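Local coordinates for AAR187Cp (Eremothecium gossypii, PDB 3ZIL), which probably regulates the establishment of sister-chromatid cohesion by acting on cohesin, with this chain covering its C-terminal Wap1 domain, at residues L113-D118 against T145-Y150. Numbering follows the deposited sequence.
Sequences LPLATD and TNTCEY
The flat groups that meet Cys148 are the peptide carbonyls of Leu115, Ala116 and Asp118, each touching it with its oxygen; the flat side chain beside them is the amide of Asn146, N-cap of helix 147-158, whose polar atoms both grip Glu149. Asn146 OD1 takes Glu149 N at 2.9 Å, nearly straight at 177°, and ND2 returns a bond to Glu149 OE2, which lies close to the amide plane, 14° out of it. Leu115 O receives the CA-H of Cys148 at 3.3 Å from CA, with 155° at the hydrogen. Asp118 O sits 3.6 Å from Cys148 CB. Cys148 SG, anti to the backbone N, lies 3.3 Å from Ala116 O, while Leu175 lies against the same cysteine side chain.

Two waters add hydrogen-bonded bridges between the segments. One donates to Leu115 O (2.8 Å) and to Asp118 O, and accepts from Thr147 OG1, which lies 2.7 Å from it. The other accepts from Cys148 N and donates to Asp118 O, so that oxygen takes two water bonds. Beside the first water, Leu115 CD2 reaches Thr147 CB at 3.8 Å, and Lys81 touches both side chains. Lys81 also forms a salt bridge with Asp118 OD2, while Asp118 OD1 accepts from Val120 N.

The C-terminal end of helix 108-116 thus packs against the N-capped first turn of helix 147-158, partly through water, within the elongated, all-helical Wap1 domain.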
# COMPACT_ATOMS: atom_id res chain seq x y z
N LEU A 113 7.08 -7.25 10.86
CA LEU A 113 7.66 -6.77 9.57
C LEU A 113 8.55 -7.84 8.95
O LEU A 113 8.38 -8.18 7.79
CB LEU A 113 8.41 -5.39 9.72
CG LEU A 113 9.40 -4.92 8.62
CD1 LEU A 113 8.72 -4.87 7.24
CD2 LEU A 113 10.08 -3.58 8.94
N PRO A 114 9.45 -8.45 9.75
CA PRO A 114 10.22 -9.57 9.17
C PRO A 114 9.40 -10.67 8.62
O PRO A 114 9.69 -11.19 7.51
CB PRO A 114 11.04 -10.10 10.38
CG PRO A 114 11.33 -8.87 11.12
CD PRO A 114 10.01 -8.08 11.06
N LEU A 115 8.41 -11.14 9.39
CA LEU A 115 7.57 -12.17 8.85
C LEU A 115 6.85 -11.68 7.58
O LEU A 115 6.74 -12.43 6.56
CB LEU A 115 6.51 -12.55 9.85
CG LEU A 115 6.86 -13.38 11.09
CD1 LEU A 115 5.55 -13.53 11.90
CD2 LEU A 115 7.47 -14.64 10.55
N ALA A 116 6.32 -10.47 7.62
CA ALA A 116 5.55 -9.94 6.42
C ALA A 116 6.28 -9.94 5.08
O ALA A 116 5.63 -9.95 3.99
CB ALA A 116 5.02 -8.55 6.68
N THR A 117 7.62 -9.84 5.16
CA THR A 117 8.52 -9.64 4.02
C THR A 117 9.44 -10.84 3.72
O THR A 117 10.35 -10.73 2.92
CB THR A 117 9.35 -8.34 4.20
OG1 THR A 117 9.99 -8.34 5.46
CG2 THR A 117 8.44 -7.10 4.16
N ASP A 118 9.16 -12.00 4.32
CA ASP A 118 9.91 -13.18 4.01
C ASP A 118 8.98 -14.29 3.44
O ASP A 118 8.28 -14.98 4.21
CB ASP A 118 10.61 -13.64 5.29
CG ASP A 118 11.45 -14.88 5.08
OD1 ASP A 118 11.62 -15.41 3.92
OD2 ASP A 118 11.84 -15.40 6.09
N THR A 145 -1.64 -19.94 4.67
CA THR A 145 -0.80 -21.06 5.05
C THR A 145 0.70 -20.71 5.14
O THR A 145 1.55 -21.57 5.22
CB THR A 145 -1.12 -22.29 4.21
OG1 THR A 145 -0.92 -22.00 2.82
CG2 THR A 145 -2.59 -22.66 4.45
N ASN A 146 1.00 -19.42 5.22
CA ASN A 146 2.33 -19.02 5.40
C ASN A 146 2.29 -17.69 6.14
O ASN A 146 1.22 -17.00 6.17
CB ASN A 146 3.03 -18.90 4.00
CG ASN A 146 2.37 -17.82 3.13
OD1 ASN A 146 2.57 -16.65 3.33
ND2 ASN A 146 1.56 -18.23 2.18
N THR A 147 3.41 -17.36 6.76
CA THR A 147 3.50 -16.22 7.60
C THR A 147 3.67 -14.92 6.80
O THR A 147 3.32 -13.86 7.28
CB THR A 147 4.71 -16.37 8.55
OG1 THR A 147 5.76 -16.98 7.81
CG2 THR A 147 4.36 -17.24 9.69
N CYS A 148 4.16 -14.98 5.59
CA CYS A 148 4.26 -13.72 4.80
C CYS A 148 2.87 -13.13 4.68
O CYS A 148 2.58 -12.01 5.13
CB CYS A 148 4.90 -13.98 3.40
SG CYS A 148 4.69 -12.54 2.26
N GLU A 149 1.94 -13.92 4.16
CA GLU A 149 0.56 -13.45 3.99
C GLU A 149 -0.18 -13.29 5.32
O GLU A 149 -0.96 -12.37 5.46
CB GLU A 149 -0.27 -14.45 3.11
CG GLU A 149 0.35 -14.66 1.73
CD GLU A 149 -0.50 -15.55 0.94
OE1 GLU A 149 -1.52 -15.11 0.46
OE2 GLU A 149 -0.22 -16.72 0.92
N TYR A 150 -0.03 -14.23 6.29
CA TYR A 150 -0.74 -14.04 7.53
C TYR A 150 -0.25 -12.74 8.29
O TYR A 150 -1.01 -12.08 8.91
CB TYR A 150 -0.69 -15.31 8.42
CG TYR A 150 -2.07 -15.63 9.02
CD1 TYR A 150 -2.94 -14.59 9.39
CD2 TYR A 150 -2.52 -16.96 9.17
CE1 TYR A 150 -4.22 -14.85 9.91
CE2 TYR A 150 -3.79 -17.22 9.70
CZ TYR A 150 -4.64 -16.16 10.05
OH TYR A 150 -5.88 -16.37 10.55
O HOH W 1 7.55 -15.11 6.99
O HOH W 2 6.00 -17.06 4.23